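Local coordinates for protein chitinase (Thermococcus chitonophagus, PDB 5XSW) that probably hydrolyses chitin as an endochitinase, with sugars bound in a helix-rich domain that follows a beta-sandwich domain consistent with a carbohydrate-binding module, at residues 10-15 against 85-90; 41-46 against 91-96; 113-118 against 456-461; 172-177 against 213-218; 207-212 against 372-377. One frame throughout, in Å; residues are numbered along the deposited sequence.

Contact 1 (10-15 against 85-90)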
# COMPACT_ATOMS: atom_id res chain seq x y z
N GLY A 10 14.44 -7.64 -52.01
CA GLY A 10 13.14 -7.68 -52.65
C GLY A 10 12.33 -6.50 -52.16
O GLY A 10 12.85 -5.39 -52.02
N ASP A 11 11.04 -6.74 -51.95
CA ASP A 11 10.16 -5.73 -51.37
C ASP A 11 10.10 -5.87 -49.82
O ASP A 11 9.26 -5.23 -49.17
CB ASP A 11 8.77 -5.84 -51.99
CG ASP A 11 8.05 -7.15 -51.64
OD1 ASP A 11 8.72 -8.16 -51.30
OD2 ASP A 11 6.80 -7.17 -51.72
N LYS A 12 10.98 -6.68 -49.25
CA LYS A 12 11.01 -6.90 -47.79
C LYS A 12 12.05 -6.06 -47.03
O LYS A 12 13.29 -6.19 -47.21
CB LYS A 12 11.20 -8.39 -47.52
CG LYS A 12 11.22 -8.77 -46.03
CD LYS A 12 11.05 -10.28 -45.89
CE LYS A 12 11.68 -10.83 -44.62
NZ LYS A 12 11.51 -12.31 -44.53
N ILE A 13 11.54 -5.17 -46.17
CA ILE A 13 12.37 -4.32 -45.32
C ILE A 13 12.43 -4.88 -43.91
O ILE A 13 11.39 -5.10 -43.29
CB ILE A 13 11.83 -2.92 -45.22
CG1 ILE A 13 11.79 -2.26 -46.59
CG2 ILE A 13 12.66 -2.09 -44.23
CD1 ILE A 13 10.88 -1.09 -46.64
N THR A 14 13.63 -5.13 -43.41
CA THR A 14 13.80 -5.67 -42.07
C THR A 14 14.55 -4.67 -41.17
O THR A 14 15.69 -4.26 -41.46
CB THR A 14 14.52 -7.03 -42.11
OG1 THR A 14 13.65 -7.98 -42.73
CG2 THR A 14 14.81 -7.51 -40.68
N VAL A 15 13.89 -4.28 -40.07
CA VAL A 15 14.43 -3.30 -39.13
C VAL A 15 14.60 -3.93 -37.72
O VAL A 15 13.74 -4.68 -37.27
CB VAL A 15 13.50 -2.07 -39.04
CG1 VAL A 15 13.91 -1.13 -37.90
CG2 VAL A 15 13.45 -1.31 -40.35
N ILE A 85 12.43 -7.21 -33.85
CA ILE A 85 12.61 -7.29 -35.31
C ILE A 85 11.29 -7.07 -36.00
O ILE A 85 10.30 -7.77 -35.75
CB ILE A 85 13.21 -8.62 -35.72
CG1 ILE A 85 14.59 -8.71 -35.09
CG2 ILE A 85 13.30 -8.71 -37.28
CD1 ILE A 85 14.98 -10.09 -34.82
N ILE A 86 11.28 -6.03 -36.85
CA ILE A 86 10.11 -5.60 -37.59
C ILE A 86 10.36 -5.87 -39.09
O ILE A 86 11.38 -5.46 -39.65
CB ILE A 86 9.85 -4.09 -37.42
CG1 ILE A 86 9.69 -3.72 -35.93
CG2 ILE A 86 8.67 -3.63 -38.30
CD1 ILE A 86 10.00 -2.27 -35.67
N GLU A 87 9.43 -6.58 -39.72
CA GLU A 87 9.53 -6.84 -41.15
C GLU A 87 8.39 -6.16 -41.88
O GLU A 87 7.22 -6.35 -41.52
CB GLU A 87 9.54 -8.33 -41.43
CG GLU A 87 10.96 -8.89 -41.34
CD GLU A 87 11.01 -10.40 -41.28
OE1 GLU A 87 10.13 -11.05 -41.91
OE2 GLU A 87 11.92 -10.92 -40.59
N ILE A 88 8.74 -5.34 -42.88
CA ILE A 88 7.77 -4.52 -43.60
C ILE A 88 7.79 -4.92 -45.10
O ILE A 88 8.87 -5.09 -45.69
CB ILE A 88 8.13 -3.02 -43.50
CG1 ILE A 88 8.22 -2.55 -42.04
CG2 ILE A 88 7.08 -2.15 -44.24
CD1 ILE A 88 6.88 -2.41 -41.41
N GLN A 89 6.64 -5.05 -45.70
CA GLN A 89 6.56 -5.13 -47.17
C GLN A 89 6.48 -3.74 -47.81
O GLN A 89 5.50 -3.03 -47.58
CB GLN A 89 5.36 -5.95 -47.58
CG GLN A 89 5.22 -6.10 -49.08
CD GLN A 89 4.24 -7.18 -49.39
OE1 GLN A 89 4.60 -8.36 -49.43
NE2 GLN A 89 2.96 -6.80 -49.54
N LYS A 90 7.49 -3.37 -48.59
CA LYS A 90 7.63 -1.97 -49.06
C LYS A 90 6.45 -1.50 -49.91
O LYS A 90 6.01 -2.20 -50.81
CB LYS A 90 8.93 -1.82 -49.86
CG LYS A 90 9.31 -0.39 -50.20
CD LYS A 90 10.72 -0.39 -50.74
CE LYS A 90 11.22 1.01 -51.05
NZ LYS A 90 12.64 1.00 -51.51
O HOH W 1 14.33 -10.69 -42.23
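Ile13 and Ile88, like Val15 and Ile86, are hydrogen-bonded pairs of an antiparallel sheet, where strand 12-15 runs beside strand 85-89. Ile13 N to Ile88 O and Ile88 N to Ile13 O both measure 2.7 Å, and Val15 and Ile86 exchange a second reciprocal pair. The ladder runs one step past the strands, Lys90 N donating to Asp11 O at 2.6 Å with an almost straight N-H...O angle of 174°. Side chains alternate between the faces. On one, Ile13 CB stands 4.1 Å from Ile88 CB, and Ile13 CD1 reaches Lys90 CB at 3.8 Å. The other face is mostly polar. Lys12 has CG anti to its backbone N (chi1 -179°) and stays extended beyond it, crossing diagonally to Glu87, where Lys12 NZ makes a salt bridge with Glu87 OE1 at 3.2 Å. Thr14 lies alongside Glu87, pointing the same way, with Thr14 OG1 3.2 Å from Glu87 CG; a water bridges Thr14 OG1 to Glu87 OE2, weakly at the carboxylate. Strands 3-9 and 45-51 flank the pair, so both are inner strands. A sheet with one apolar face, packed inward, and a largely polar face outward is the pattern of a beta-sandwich, consistent here with a carbohydrate-binding module.

Contact 2 (41-46 against 91-96)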
# COMPACT_ATOMS: atom_id res chain seq x y z
N GLU A 41 5.79 5.01 -37.73
CA GLU A 41 4.98 5.19 -38.93
C GLU A 41 5.61 4.45 -40.10
O GLU A 41 6.83 4.34 -40.18
CB GLU A 41 4.81 6.69 -39.23
CG GLU A 41 3.86 7.36 -38.24
CD GLU A 41 3.94 8.90 -38.26
OE1 GLU A 41 2.93 9.54 -37.91
OE2 GLU A 41 5.00 9.48 -38.58
N THR A 42 4.75 3.89 -40.94
CA THR A 42 5.15 3.34 -42.23
C THR A 42 3.94 3.34 -43.17
O THR A 42 2.78 3.23 -42.72
CB THR A 42 5.72 1.93 -42.08
OG1 THR A 42 5.98 1.37 -43.38
CG2 THR A 42 4.72 1.01 -41.31
N THR A 43 4.18 3.51 -44.47
CA THR A 43 3.12 3.34 -45.47
C THR A 43 3.13 1.90 -45.99
O THR A 43 2.24 1.50 -46.74
CB THR A 43 3.31 4.32 -46.67
OG1 THR A 43 4.64 4.16 -47.20
CG2 THR A 43 3.16 5.75 -46.20
N GLY A 44 4.15 1.15 -45.62
CA GLY A 44 4.25 -0.24 -46.03
C GLY A 44 3.29 -1.14 -45.25
O GLY A 44 2.48 -0.65 -44.46
N LYS A 45 3.39 -2.45 -45.46
CA LYS A 45 2.49 -3.39 -44.79
C LYS A 45 3.29 -4.11 -43.75
O LYS A 45 4.35 -4.65 -44.07
CB LYS A 45 1.87 -4.39 -45.78
CG LYS A 45 1.19 -5.60 -45.09
CD LYS A 45 0.43 -6.52 -46.09
CE LYS A 45 -1.11 -6.38 -45.98
NZ LYS A 45 -1.90 -7.34 -46.85
N VAL A 46 2.83 -4.11 -42.50
CA VAL A 46 3.60 -4.83 -41.49
C VAL A 46 3.43 -6.34 -41.72
O VAL A 46 2.30 -6.84 -41.72
CB VAL A 46 3.15 -4.47 -40.05
CG1 VAL A 46 3.93 -5.33 -39.04
CG2 VAL A 46 3.33 -2.98 -39.77
N SER A 91 5.92 -0.31 -49.62
CA SER A 91 4.85 0.23 -50.44
C SER A 91 4.59 1.63 -50.00
O SER A 91 4.88 1.97 -48.84
CB SER A 91 3.60 -0.66 -50.35
OG SER A 91 2.43 0.09 -50.51
N GLY A 92 4.06 2.46 -50.90
CA GLY A 92 3.73 3.84 -50.57
C GLY A 92 4.97 4.71 -50.54
O GLY A 92 6.10 4.25 -50.79
N ASP A 93 4.76 5.98 -50.23
CA ASP A 93 5.84 6.95 -50.32
C ASP A 93 6.72 7.12 -49.05
O ASP A 93 7.70 7.88 -49.07
CB ASP A 93 5.27 8.33 -50.71
CG ASP A 93 4.28 8.90 -49.69
OD1 ASP A 93 4.16 8.38 -48.55
OD2 ASP A 93 3.61 9.90 -50.02
N ASN A 94 6.42 6.40 -47.97
CA ASN A 94 7.25 6.53 -46.75
C ASN A 94 7.25 5.20 -46.05
O ASN A 94 6.63 5.05 -45.01
CB ASN A 94 6.68 7.63 -45.85
CG ASN A 94 7.73 8.32 -44.97
OD1 ASN A 94 8.89 7.86 -44.77
ND2 ASN A 94 7.33 9.44 -44.46
N PRO A 95 7.86 4.21 -46.69
CA PRO A 95 7.72 2.81 -46.26
C PRO A 95 8.65 2.41 -45.10
O PRO A 95 8.31 1.51 -44.34
CB PRO A 95 8.10 2.04 -47.52
CG PRO A 95 9.14 2.95 -48.17
CD PRO A 95 8.61 4.32 -47.95
N TYR A 96 9.84 3.00 -45.01
CA TYR A 96 10.75 2.69 -43.89
C TYR A 96 10.19 3.18 -42.52
O TYR A 96 9.76 4.34 -42.40
CB TYR A 96 12.13 3.31 -44.12
CG TYR A 96 12.75 2.91 -45.44
CD1 TYR A 96 13.25 1.64 -45.63
CD2 TYR A 96 12.80 3.80 -46.51
CE1 TYR A 96 13.81 1.25 -46.85
CE2 TYR A 96 13.36 3.43 -47.73
CZ TYR A 96 13.86 2.15 -47.89
OH TYR A 96 14.41 1.76 -49.09
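Thr43 inserts its hydroxyl into the turn formed by residues 91-94, where a single oxygen both gives and receives a hydrogen bond. Thr43 OG1 donates to Ser91 O at 2.7 Å, in the carbonyl plane on a lone pair, and accepts from Asn94 N at 3.0 Å. It can do so because chi1 of 54° sets OG1 between the backbone N and the carbonyl carbon. The side chains of Thr43 and Asp93 cross at about a right angle, Thr43 CG2 3.7 Å from Asp93 OD1. Thr43 N in turn donates to Asn94 O at 2.9 Å, approaching from above the carbonyl plane. Gly92, which has no side chain and a positive phi, lets the loop pass close to Thr43. The neighbouring Thr42 does similar double duty: Thr42 OG1 makes a short bond of 2.5 Å to Pro95 O while accepting from Gly44 N at 2.9 Å, an ST turn. Both segments contain links between sheets: residues 42-44 join strand 32-41 to strand 45-51, and the other loop leads from strand 80-89 to strand 98-104. Here two crossover loops are laced together at the rim of a beta-sandwich.

Contact 3 (113-118 against 456-461)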
# COMPACT_ATOMS: atom_id res chain seq x y z
N PRO A 113 1.80 23.81 -13.20
CA PRO A 113 1.94 25.25 -13.44
C PRO A 113 3.25 25.82 -12.90
O PRO A 113 3.82 25.33 -11.94
CB PRO A 113 0.76 25.86 -12.70
CG PRO A 113 -0.18 24.66 -12.31
CD PRO A 113 0.68 23.47 -12.28
N THR A 114 3.72 26.89 -13.53
CA THR A 114 4.84 27.66 -13.00
C THR A 114 4.32 28.69 -12.00
O THR A 114 3.46 29.51 -12.29
CB THR A 114 5.61 28.37 -14.14
OG1 THR A 114 6.20 27.35 -14.92
CG2 THR A 114 6.76 29.26 -13.58
N ILE A 115 4.80 28.61 -10.78
CA ILE A 115 4.34 29.55 -9.76
C ILE A 115 5.11 30.89 -9.96
O ILE A 115 4.53 31.97 -9.94
CB ILE A 115 4.60 29.04 -8.32
CG1 ILE A 115 4.07 27.59 -8.11
CG2 ILE A 115 4.07 30.07 -7.29
CD1 ILE A 115 2.59 27.47 -8.43
N GLY A 116 6.43 30.79 -10.11
CA GLY A 116 7.30 31.95 -10.31
C GLY A 116 8.69 31.47 -10.65
O GLY A 116 8.96 30.28 -10.57
N GLU A 117 9.59 32.37 -11.03
CA GLU A 117 10.94 31.98 -11.43
C GLU A 117 11.94 33.01 -10.94
O GLU A 117 11.57 34.17 -10.80
CB GLU A 117 11.03 31.88 -12.97
CG GLU A 117 10.21 30.78 -13.58
CD GLU A 117 10.50 30.64 -15.07
OE1 GLU A 117 11.14 31.56 -15.64
OE2 GLU A 117 10.10 29.62 -15.68
N LEU A 118 13.16 32.58 -10.64
CA LEU A 118 14.22 33.49 -10.25
C LEU A 118 14.54 34.35 -11.46
O LEU A 118 14.39 33.87 -12.59
CB LEU A 118 15.48 32.74 -9.82
CG LEU A 118 15.41 32.00 -8.48
CD1 LEU A 118 16.58 31.07 -8.28
CD2 LEU A 118 15.34 33.02 -7.36
N ILE A 456 13.99 31.25 -1.54
CA ILE A 456 14.97 30.33 -0.97
C ILE A 456 14.84 28.93 -1.58
O ILE A 456 15.83 28.28 -1.99
CB ILE A 456 14.83 30.21 0.57
CG1 ILE A 456 15.16 31.54 1.29
CG2 ILE A 456 15.65 28.98 1.07
CD1 ILE A 456 16.71 31.93 1.24
N LEU A 457 13.60 28.44 -1.63
CA LEU A 457 13.37 27.13 -2.29
C LEU A 457 13.86 27.08 -3.77
O LEU A 457 14.48 26.09 -4.21
CB LEU A 457 11.88 26.78 -2.25
CG LEU A 457 11.34 26.37 -0.84
CD1 LEU A 457 9.82 26.05 -0.87
CD2 LEU A 457 12.15 25.17 -0.27
N ARG A 458 13.61 28.15 -4.50
CA ARG A 458 13.99 28.21 -5.93
C ARG A 458 15.49 28.22 -6.08
O ARG A 458 16.05 27.53 -6.95
CB ARG A 458 13.38 29.47 -6.59
CG ARG A 458 11.90 29.25 -6.83
CD ARG A 458 11.14 30.44 -7.38
NE ARG A 458 9.72 30.13 -7.28
CZ ARG A 458 8.77 31.02 -7.17
NH1 ARG A 458 9.06 32.31 -7.17
NH2 ARG A 458 7.51 30.64 -7.02
N VAL A 459 16.16 28.97 -5.19
CA VAL A 459 17.62 28.92 -5.18
C VAL A 459 18.09 27.53 -4.93
O VAL A 459 18.94 27.01 -5.67
CB VAL A 459 18.19 29.87 -4.13
CG1 VAL A 459 19.65 29.56 -3.88
CG2 VAL A 459 17.98 31.29 -4.64
N ALA A 460 17.54 26.87 -3.91
CA ALA A 460 17.95 25.47 -3.68
C ALA A 460 17.67 24.60 -4.89
O ALA A 460 18.50 23.76 -5.28
CB ALA A 460 17.21 24.88 -2.42
N MET A 461 16.48 24.78 -5.48
CA MET A 461 16.06 23.86 -6.55
C MET A 461 16.79 24.03 -7.87
O MET A 461 16.76 23.13 -8.74
CB MET A 461 14.53 23.98 -6.79
CG MET A 461 13.78 23.42 -5.53
SD MET A 461 12.00 23.64 -5.65
CE MET A 461 11.57 22.32 -6.77
O HOH W 2 11.33 33.84 -7.86
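Arg458 reaches from its helix to the chain at Ile115-Leu118, and nearly every atom of its side chain finds something there. At the base, Arg458 CB lies 3.8 Å from Leu118 CG as the two side chains slide past each other in opposite directions; Leu118 CD1 continues to Val459 CG2, 3.9 Å away. With CG anti to the carbonyl carbon (chi1 -75°) and the chain extended as far as NE, Arg458 CD passes 3.9 Å from Gly116 O. The guanidinium then turns one face to the backbone: Gly116 O sits 3.4 Å above its plane toward the rim, and Glu117 N covers the same face. NE makes no hydrogen bond to Gly116 O, the angle being poor. The two terminal nitrogens find polar partners. Arg458 NH1 donates to a water 2.8 Å from it, and also bonds Pro159 O; the water is weakly bonded to Glu117 O. Arg458 NH2 meets Ile115 CG2 at 3.5 Å in the plane and forms a salt bridge with Glu197 of helix 186-199. A buried arginine thus ties the loop that follows the beta-sandwich to the helix-rich domain.

Contact 4 (172-177 against 213-218). With NAG (2-acetamido-2-deoxy-beta-D-glucopyranose), chain C; NDG (2-acetamido-2-deoxy-alpha-D-glucopyranose), chain B.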
# COMPACT_ATOMS: atom_id res chain seq x y z
N PRO A 172 -19.51 23.56 9.39
CA PRO A 172 -19.42 22.74 10.62
C PRO A 172 -18.35 21.63 10.53
O PRO A 172 -18.63 20.46 10.19
CB PRO A 172 -20.83 22.13 10.73
CG PRO A 172 -21.33 22.05 9.26
CD PRO A 172 -20.73 23.30 8.60
N LEU A 173 -17.12 21.98 10.88
CA LEU A 173 -15.98 21.11 10.60
C LEU A 173 -16.00 20.01 11.64
O LEU A 173 -15.93 20.29 12.85
CB LEU A 173 -14.65 21.89 10.72
CG LEU A 173 -13.37 21.06 10.85
CD1 LEU A 173 -13.15 20.17 9.59
CD2 LEU A 173 -12.20 22.08 10.99
N ASN A 174 -16.05 18.76 11.17
CA ASN A 174 -16.04 17.62 12.08
C ASN A 174 -17.09 17.73 13.19
O ASN A 174 -16.83 17.31 14.31
CB ASN A 174 -14.65 17.43 12.70
CG ASN A 174 -13.66 16.94 11.66
OD1 ASN A 174 -14.10 16.37 10.65
ND2 ASN A 174 -12.34 17.18 11.86
N LEU A 175 -18.21 18.35 12.82
CA LEU A 175 -19.40 18.58 13.67
C LEU A 175 -19.20 19.67 14.73
O LEU A 175 -20.05 19.84 15.62
CB LEU A 175 -19.85 17.30 14.35
CG LEU A 175 -20.22 16.11 13.45
CD1 LEU A 175 -20.81 14.99 14.31
CD2 LEU A 175 -21.18 16.52 12.38
N ALA A 176 -18.09 20.39 14.68
CA ALA A 176 -17.94 21.52 15.61
C ALA A 176 -18.75 22.70 15.07
O ALA A 176 -18.99 22.81 13.86
CB ALA A 176 -16.46 21.88 15.75
N SER A 177 -19.17 23.64 15.92
CA SER A 177 -20.01 24.71 15.38
C SER A 177 -19.22 25.71 14.54
O SER A 177 -19.77 26.37 13.64
CB SER A 177 -20.71 25.47 16.53
OG SER A 177 -19.75 25.80 17.52
N GLU A 213 -9.11 15.65 8.31
CA GLU A 213 -8.59 14.31 8.68
C GLU A 213 -8.33 14.14 10.16
O GLU A 213 -8.58 13.06 10.71
CB GLU A 213 -7.30 14.00 7.93
CG GLU A 213 -7.56 13.74 6.41
CD GLU A 213 -8.29 12.44 6.13
OE1 GLU A 213 -8.56 12.22 4.92
OE2 GLU A 213 -8.52 11.62 7.09
N ASN A 214 -7.76 15.18 10.80
CA ASN A 214 -7.40 15.03 12.22
C ASN A 214 -7.18 16.35 12.92
O ASN A 214 -6.32 16.45 13.80
CB ASN A 214 -6.13 14.14 12.31
CG ASN A 214 -5.78 13.64 13.73
OD1 ASN A 214 -6.60 13.64 14.65
ND2 ASN A 214 -4.50 13.22 13.90
N TRP A 215 -7.93 17.36 12.52
CA TRP A 215 -7.85 18.67 13.19
C TRP A 215 -6.39 19.14 13.21
O TRP A 215 -5.98 19.79 14.15
CB TRP A 215 -8.39 18.57 14.64
CG TRP A 215 -9.88 18.60 14.78
CD1 TRP A 215 -10.74 17.49 14.88
CD2 TRP A 215 -10.74 19.76 14.75
NE1 TRP A 215 -12.03 17.94 15.03
CE2 TRP A 215 -12.07 19.31 14.93
CE3 TRP A 215 -10.51 21.15 14.64
CZ2 TRP A 215 -13.17 20.19 15.01
CZ3 TRP A 215 -11.61 22.03 14.73
CH2 TRP A 215 -12.94 21.53 14.86
N GLY A 216 -5.59 18.81 12.20
CA GLY A 216 -4.15 19.09 12.34
C GLY A 216 -3.86 20.59 12.31
O GLY A 216 -2.93 21.07 12.94
N THR A 217 -4.75 21.33 11.67
CA THR A 217 -4.48 22.72 11.24
C THR A 217 -5.66 23.61 11.54
O THR A 217 -5.86 24.61 10.89
CB THR A 217 -4.23 22.75 9.71
OG1 THR A 217 -5.31 22.00 9.09
CG2 THR A 217 -2.93 22.02 9.39
N ALA A 218 -6.47 23.24 12.54
CA ALA A 218 -7.58 24.08 12.91
C ALA A 218 -7.81 23.96 14.40
O ALA A 218 -7.57 22.90 14.99
CB ALA A 218 -8.83 23.71 12.14
C1 NAG C . -11.59 11.43 10.56
C2 NAG C . -10.59 10.36 10.76
C3 NAG C . -9.91 9.98 9.46
C4 NAG C . -10.89 9.68 8.36
C5 NAG C . -11.80 10.83 8.21
C6 NAG C . -12.83 10.48 7.17
C7 NAG C . -9.26 10.06 12.90
C8 NAG C . -8.17 10.60 13.86
N2 NAG C . -9.59 10.81 11.75
O3 NAG C . -9.03 8.85 9.61
O4 NAG C . -10.22 9.59 7.09
O5 NAG C . -12.52 11.10 9.47
O6 NAG C . -13.71 11.61 7.22
O7 NAG C . -9.85 8.99 13.07
C1 NDG B . -15.31 13.83 13.58
C2 NDG B . -15.54 13.51 12.11
C3 NDG B . -14.58 12.49 11.59
C4 NDG B . -13.13 12.77 11.90
C5 NDG B . -12.95 13.04 13.40
C6 NDG B . -11.58 13.62 13.72
C7 NDG B . -17.87 13.74 11.23
C8 NDG B . -19.33 13.19 11.03
O5 NDG B . -13.86 14.07 13.86
O3 NDG B . -14.76 12.45 10.15
O4 NDG B . -12.37 11.58 11.74
O6 NDG B . -11.39 13.72 15.13
O7 NDG B . -17.50 14.78 10.72
N2 NDG B . -16.91 13.01 11.99
O1 NDG B . -15.64 12.76 14.36
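Leu173, Asn174 and Ala176 close round the indole of Trp215 chiefly through nonpolar contact. Leu173 CD2 makes a CH-pi contact 4.1 Å from the centroid of the six-membered ring, 24° off its normal, and also touches Ala218 CB at 3.9 Å. Ala176 CB comes instead at the ring edge, 3.6 Å from Trp215 CH2. Amide against ring is the second kind: Asn174 ND2 lies over the same face as Leu173 CD2, 3.2 Å above the plane and toward the rim near Trp215 NE1, with amide and indole 65° apart. Since both nitrogens are donors, no hydrogen bond joins them; ND2 is weakly bonded to Ala211 O, while Lys212 NZ bonds OD1 and so helps to set the amide. Sugar contacts form the third group. NAG N2 donates to Glu213 O at 2.7 Å and NAG O4 to Glu213 OE2 at 2.6 Å. NDG rests by its acetamido methyl C8 on Leu175, 3.9 Å from Leu175 CG, and brings O6 to the indole edge. Trp215, with positive phi, follows helix 203-214, and Leu173 lies among that helix (Ala211), strand 179-181 (Ala179) and helix 374-386 (Thr377, Ile381).

Contact 5 (207-212 against 372-377). With NDG (2-acetamido-2-deoxy-alpha-D-glucopyranose), chain B; NAG (2-acetamido-2-deoxy-beta-D-glucopyranose), chain C.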
# COMPACT_ATOMS: atom_id res chain seq x y z
N MET A 207 -3.95 22.31 4.00
CA MET A 207 -4.41 22.81 5.31
C MET A 207 -5.83 22.29 5.61
O MET A 207 -6.16 21.80 6.72
CB MET A 207 -4.41 24.36 5.34
CG MET A 207 -3.01 24.97 5.45
SD MET A 207 -2.33 24.95 7.17
CE MET A 207 -3.44 26.05 8.06
N ALA A 208 -6.67 22.40 4.60
CA ALA A 208 -8.05 21.99 4.69
C ALA A 208 -8.10 20.48 4.91
O ALA A 208 -8.92 19.98 5.69
CB ALA A 208 -8.80 22.33 3.36
N LEU A 209 -7.22 19.77 4.20
CA LEU A 209 -7.23 18.32 4.24
C LEU A 209 -6.84 17.87 5.67
O LEU A 209 -7.50 17.03 6.26
CB LEU A 209 -6.26 17.74 3.21
CG LEU A 209 -6.22 16.17 3.19
CD1 LEU A 209 -7.62 15.51 2.91
CD2 LEU A 209 -5.20 15.70 2.15
N ALA A 210 -5.78 18.46 6.23
CA ALA A 210 -5.36 18.06 7.59
C ALA A 210 -6.45 18.39 8.62
O ALA A 210 -6.60 17.68 9.64
CB ALA A 210 -4.03 18.73 7.99
N ALA A 211 -7.18 19.50 8.40
CA ALA A 211 -8.18 19.90 9.37
C ALA A 211 -9.33 18.84 9.43
O ALA A 211 -9.78 18.40 10.52
CB ALA A 211 -8.73 21.30 9.00
N LYS A 212 -9.77 18.41 8.25
CA LYS A 212 -10.82 17.38 8.14
C LYS A 212 -10.31 16.05 8.70
O LYS A 212 -11.02 15.40 9.50
CB LYS A 212 -11.26 17.22 6.66
CG LYS A 212 -12.20 16.01 6.44
CD LYS A 212 -13.48 16.17 7.29
CE LYS A 212 -14.04 14.81 7.67
NZ LYS A 212 -15.20 14.84 8.59
N GLY A 372 -17.90 11.12 6.35
CA GLY A 372 -17.89 12.27 7.27
C GLY A 372 -17.91 13.59 6.52
O GLY A 372 -17.31 14.57 6.96
N GLY A 373 -18.57 13.63 5.36
CA GLY A 373 -18.68 14.89 4.60
C GLY A 373 -17.31 15.38 4.13
O GLY A 373 -17.10 16.60 3.98
N HIS A 374 -16.42 14.43 3.82
CA HIS A 374 -15.02 14.73 3.53
C HIS A 374 -14.88 15.74 2.37
O HIS A 374 -14.21 16.76 2.52
CB HIS A 374 -14.26 13.43 3.17
CG HIS A 374 -12.77 13.56 3.24
ND1 HIS A 374 -12.03 14.23 2.27
CD2 HIS A 374 -11.86 13.06 4.13
CE1 HIS A 374 -10.74 14.12 2.54
NE2 HIS A 374 -10.61 13.43 3.68
N VAL A 375 -15.49 15.45 1.22
CA VAL A 375 -15.32 16.30 0.03
C VAL A 375 -15.91 17.73 0.23
O VAL A 375 -15.18 18.71 0.06
CB VAL A 375 -15.92 15.63 -1.26
CG1 VAL A 375 -15.96 16.63 -2.47
CG2 VAL A 375 -15.04 14.45 -1.63
N PRO A 376 -17.19 17.86 0.62
CA PRO A 376 -17.67 19.24 0.81
C PRO A 376 -16.90 20.00 1.92
O PRO A 376 -16.73 21.20 1.82
CB PRO A 376 -19.15 19.06 1.24
CG PRO A 376 -19.24 17.61 1.77
CD PRO A 376 -18.26 16.86 0.85
N THR A 377 -16.47 19.33 2.97
CA THR A 377 -15.69 20.03 4.01
C THR A 377 -14.38 20.58 3.45
O THR A 377 -14.05 21.75 3.65
CB THR A 377 -15.37 19.08 5.20
OG1 THR A 377 -16.60 18.59 5.77
CG2 THR A 377 -14.56 19.81 6.33
C1 NDG B . -15.31 13.83 13.58
C2 NDG B . -15.54 13.51 12.11
C3 NDG B . -14.58 12.49 11.59
C4 NDG B . -13.13 12.77 11.90
C5 NDG B . -12.95 13.04 13.40
C6 NDG B . -11.58 13.62 13.72
C7 NDG B . -17.87 13.74 11.23
C8 NDG B . -19.33 13.19 11.03
O5 NDG B . -13.86 14.07 13.86
O3 NDG B . -14.76 12.45 10.15
O4 NDG B . -12.37 11.58 11.74
O6 NDG B . -11.39 13.72 15.13
O7 NDG B . -17.50 14.78 10.72
N2 NDG B . -16.91 13.01 11.99
O1 NDG B . -15.64 12.76 14.36
C1 NAG C . -11.59 11.43 10.56
C2 NAG C . -10.59 10.36 10.76
C3 NAG C . -9.91 9.98 9.46
C4 NAG C . -10.89 9.68 8.36
C5 NAG C . -11.80 10.83 8.21
C6 NAG C . -12.83 10.48 7.17
C7 NAG C . -9.26 10.06 12.90
C8 NAG C . -8.17 10.60 13.86
N2 NAG C . -9.59 10.81 11.75
O3 NAG C . -9.03 8.85 9.61
O4 NAG C . -10.22 9.59 7.09
O5 NAG C . -12.52 11.10 9.47
O6 NAG C . -13.71 11.61 7.22
O7 NAG C . -9.85 8.99 13.07
O HOH W 3 -16.58 17.71 8.55
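Lys212 and Gly372 meet in the sugar-binding pocket, where the lysine ammonium joins protein to glycan. Lys212 NZ donates to Gly372 O at 2.7 Å, tilted 18° from the carbonyl plane, and to NDG O3 at 2.9 Å. Asn174 is a third acceptor; a water 3.2 Å from Lys212 NZ, which donates to Thr377 OG1, can only share. The chain arrives there bent at chi2 (60°), which swings Lys212 CD against Thr377 CG2 at 3.9 Å. Nearer the backbone, Lys212 CG makes a CH-pi contact over one face of His374, 4.1 Å from the ring centroid and 23° off its normal. Leu209 CD1 touches the same ring at His374 CE1, 3.4 Å away, while NAG O6 lies in the plane at its edge. His374 is fixed by hydrogen bonds at both nitrogens, ND1 with Asp333 and NE2 with Glu213, the residue that binds NAG. Gly373 is the N-cap of helix 374-386, and its carbonyl receives both Thr377 N and Thr377 OG1. Helix 203-214 thus packs by its C-terminal part against the start of helix 374-386, with helix 327-338 touching both Leu209 and His374.

How the contacts relate
Four of the contacts fall into two domains, and contact 3 joins the loop after the first to the second. Contacts 1 and 2 share the beta-sandwich, their centres about 9 Å apart: contact 1 is a partly buried backbone ladder, contact 2 a surface lacing of loops by threonine hydroxyls, probably joined by a hydrogen bond from Gln89 N to Lys45 O. Contacts 4 and 5, about 8 Å apart between centres, are buried, share helix 203-214 and both reach NAG and NDG; there side chains do most of the work, by CH-pi contact and by polar groups turned to sugar. Contact 3, partly buried and carried mainly by one arginine, has its centre about 50 Å from that of contact 1 and about 29 Å from that of contact 5.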